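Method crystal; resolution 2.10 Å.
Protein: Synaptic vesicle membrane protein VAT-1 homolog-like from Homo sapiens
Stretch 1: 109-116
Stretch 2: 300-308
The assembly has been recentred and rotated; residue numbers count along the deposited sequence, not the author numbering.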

# COMPACT_ATOMS: atom_id res chain seq x y z
N TYR A 109 20.23 -19.48 0.64
CA TYR A 109 19.03 -20.30 0.72
C TYR A 109 19.29 -21.61 0.06
O TYR A 109 19.79 -21.66 -1.05
CB TYR A 109 17.82 -19.62 0.05
CG TYR A 109 17.78 -18.15 0.33
CD1 TYR A 109 17.16 -17.65 1.45
CD2 TYR A 109 18.38 -17.26 -0.54
CE1 TYR A 109 17.15 -16.28 1.70
CE2 TYR A 109 18.38 -15.93 -0.30
CZ TYR A 109 17.80 -15.43 0.83
OH TYR A 109 17.78 -14.05 1.04
N LYS A 110 18.94 -22.67 0.76
CA LYS A 110 19.09 -24.02 0.26
C LYS A 110 18.10 -24.22 -0.83
O LYS A 110 16.96 -23.81 -0.71
CB LYS A 110 18.78 -25.02 1.37
CG LYS A 110 19.77 -25.01 2.50
CD LYS A 110 19.50 -26.19 3.41
CE LYS A 110 20.54 -26.32 4.50
NZ LYS A 110 20.23 -27.50 5.36
N ILE A 111 18.51 -24.86 -1.91
CA ILE A 111 17.59 -25.13 -2.98
C ILE A 111 17.16 -26.60 -2.99
O ILE A 111 17.87 -27.49 -2.53
CB ILE A 111 18.11 -24.62 -4.38
CG1 ILE A 111 19.39 -25.34 -4.80
CG2 ILE A 111 18.31 -23.10 -4.34
CD1 ILE A 111 19.94 -24.92 -6.18
N PRO A 112 15.97 -26.87 -3.52
CA PRO A 112 15.55 -28.26 -3.69
C PRO A 112 16.38 -29.02 -4.71
O PRO A 112 16.90 -28.43 -5.67
CB PRO A 112 14.11 -28.14 -4.21
CG PRO A 112 13.74 -26.69 -4.18
CD PRO A 112 15.02 -25.90 -4.10
N ASP A 113 16.45 -30.34 -4.54
CA ASP A 113 17.21 -31.23 -5.44
C ASP A 113 16.70 -31.17 -6.88
O ASP A 113 17.46 -31.35 -7.82
CB ASP A 113 17.14 -32.69 -4.93
CG ASP A 113 17.84 -32.89 -3.55
OD1 ASP A 113 18.67 -32.05 -3.14
OD2 ASP A 113 17.54 -33.90 -2.89
N ASP A 114 15.41 -30.90 -7.05
CA ASP A 114 14.78 -30.82 -8.37
C ASP A 114 15.20 -29.57 -9.15
O ASP A 114 15.00 -29.51 -10.36
CB ASP A 114 13.26 -30.78 -8.22
CG ASP A 114 12.65 -32.15 -8.05
OD1 ASP A 114 13.40 -33.13 -7.84
OD2 ASP A 114 11.41 -32.24 -8.12
N MET A 115 15.71 -28.56 -8.45
CA MET A 115 16.02 -27.28 -9.06
C MET A 115 17.47 -27.24 -9.58
O MET A 115 18.39 -27.42 -8.83
CB MET A 115 15.75 -26.16 -8.04
CG MET A 115 15.92 -24.76 -8.62
SD MET A 115 15.66 -23.44 -7.39
CE MET A 115 13.86 -23.52 -7.35
N SER A 116 17.65 -26.98 -10.88
CA SER A 116 18.97 -26.97 -11.49
C SER A 116 19.66 -25.68 -11.07
O SER A 116 18.99 -24.76 -10.55
CB SER A 116 18.84 -26.97 -13.01
OG SER A 116 18.31 -25.73 -13.41
N LEU A 300 8.16 -18.77 -1.58
CA LEU A 300 8.47 -19.03 -3.02
C LEU A 300 8.89 -20.51 -3.24
O LEU A 300 8.47 -21.15 -4.21
CB LEU A 300 9.54 -18.09 -3.55
CG LEU A 300 9.12 -16.63 -3.66
CD1 LEU A 300 10.28 -15.73 -3.94
CD2 LEU A 300 8.02 -16.47 -4.83
N ILE A 301 9.69 -21.08 -2.33
CA ILE A 301 10.17 -22.46 -2.52
C ILE A 301 9.03 -23.46 -2.34
O ILE A 301 8.96 -24.48 -3.07
CB ILE A 301 11.37 -22.78 -1.60
CG1 ILE A 301 12.65 -22.12 -2.10
CG2 ILE A 301 11.67 -24.29 -1.58
CD1 ILE A 301 13.81 -22.28 -1.09
N GLY A 302 8.13 -23.17 -1.40
CA GLY A 302 6.89 -23.96 -1.23
C GLY A 302 6.07 -23.99 -2.51
O GLY A 302 5.70 -25.06 -2.96
N LEU A 303 5.87 -22.83 -3.14
CA LEU A 303 5.18 -22.75 -4.42
C LEU A 303 5.93 -23.52 -5.53
O LEU A 303 5.31 -24.27 -6.30
CB LEU A 303 4.96 -21.27 -4.85
CG LEU A 303 3.97 -20.49 -3.99
CD1 LEU A 303 3.90 -19.01 -4.44
CD2 LEU A 303 2.57 -21.13 -4.04
N TYR A 304 7.26 -23.34 -5.62
CA TYR A 304 8.05 -24.09 -6.61
C TYR A 304 7.85 -25.63 -6.49
O TYR A 304 7.69 -26.34 -7.49
CB TYR A 304 9.52 -23.78 -6.46
CG TYR A 304 10.39 -24.57 -7.41
CD1 TYR A 304 10.64 -24.10 -8.69
CD2 TYR A 304 10.96 -25.77 -7.02
CE1 TYR A 304 11.44 -24.79 -9.57
CE2 TYR A 304 11.78 -26.48 -7.91
CZ TYR A 304 12.01 -25.96 -9.17
OH TYR A 304 12.80 -26.60 -10.07
N ASN A 305 7.90 -26.11 -5.26
CA ASN A 305 7.71 -27.56 -4.97
C ASN A 305 6.31 -28.10 -5.27
O ASN A 305 6.15 -29.26 -5.59
CB ASN A 305 8.06 -27.83 -3.51
CG ASN A 305 9.58 -27.72 -3.24
OD1 ASN A 305 10.39 -27.73 -4.16
ND2 ASN A 305 9.96 -27.56 -1.98
N GLN A 306 5.30 -27.25 -5.14
CA GLN A 306 3.96 -27.58 -5.57
C GLN A 306 3.76 -27.35 -7.08
O GLN A 306 2.65 -27.51 -7.59
CB GLN A 306 2.94 -26.74 -4.80
CG GLN A 306 2.88 -27.02 -3.31
CD GLN A 306 1.99 -26.01 -2.56
OE1 GLN A 306 1.68 -24.94 -3.07
NE2 GLN A 306 1.58 -26.37 -1.36
N LYS A 307 4.83 -26.96 -7.78
CA LYS A 307 4.81 -26.80 -9.25
C LYS A 307 3.90 -25.68 -9.68
O LYS A 307 3.41 -25.68 -10.79
CB LYS A 307 4.38 -28.09 -9.96
CG LYS A 307 5.04 -29.36 -9.44
CD LYS A 307 6.51 -29.40 -9.82
CE LYS A 307 7.14 -30.69 -9.39
NZ LYS A 307 8.55 -30.71 -9.87
N LYS A 308 3.72 -24.69 -8.82
CA LYS A 308 2.95 -23.51 -9.17
C LYS A 308 3.76 -22.38 -9.76
O LYS A 308 3.19 -21.50 -10.37
CB LYS A 308 2.20 -23.01 -7.96
CG LYS A 308 1.03 -23.97 -7.59
CD LYS A 308 0.51 -23.71 -6.20
CE LYS A 308 -0.77 -24.59 -5.87
NZ LYS A 308 -2.00 -23.85 -6.22

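How do a strand end with its turn and the last turns of a helix come to lie side by side? Stretch 1 leaves its strand after Lys110 and folds into a type I beta turn from Pro112 to Met115, closed by the hydrogen bond from Met115 N to Pro112 O at 3.0 Å. Stretch 2 is helical through Asn305, with hydrogen bonds such as Tyr304 N to Leu300 O at 2.9 Å. The backbones stay well apart, Pro112 CA lying 8.0 Å from Asn305 CA, so side chains fill the space between them. No hydrogen bond crosses the contact, and the 344 Å² of buried surface is mainly a matter of packing.

Why does Tyr304 cover more surface than any other residue here? Its CA-to-CB bond points toward stretch 1, and with chi1 at t the ring reaches along the turn from Pro112 to Met115. The methyl of Met115 sits over one face, with CE 3.3 Å from the centroid of the Tyr304 ring and only 4° off the normal, a CH-pi contact in which slightly polarised C-H bonds meet the electron-rich ring. Met115 SD is farther off, 4.9 Å from the centroid of the Tyr304 ring and oblique. At the tip of the ring, Tyr304 OH comes within 3.4 Å of Met115 CA; the hydroxyl finds its hydrogen bond elsewhere in the structure.

What do Ile301 and Pro112 add? Ile301 lies one helical turn before Asn305, whose N is hydrogen-bonded to Ile301 O at 2.9 Å, and like that of Tyr304, its CA-to-CB bond points toward stretch 1. Pro112 answers both helix residues: its CG is 4.1 Å from Ile301 CG2 and 4.1 Å from Tyr304 CD2, apolar contacts that take part of each surface out of water. Ile301 also meets the strand end, where its CD1 lies 3.5 Å from Lys110 O. The amide of Asn305 swings inward as well, bringing OD1 to 3.5 Å from Pro112 CG.

Where does charge enter the contact? It does so beyond the helix end, where Lys307 takes a positive phi of 66° in a Schellman motif, with Lys307 N hydrogen-bonded to Tyr304 O at 2.9 Å and Lys308 N to Leu303 O at 3.0 Å. The Lys307 side chain starts out sideways, but its end comes nearer the turn, and NZ reaches 3.7 Å from Asp114 OD2. This is a long salt bridge between exposed residues, an electrostatic supplement to the apolar packing around Tyr304.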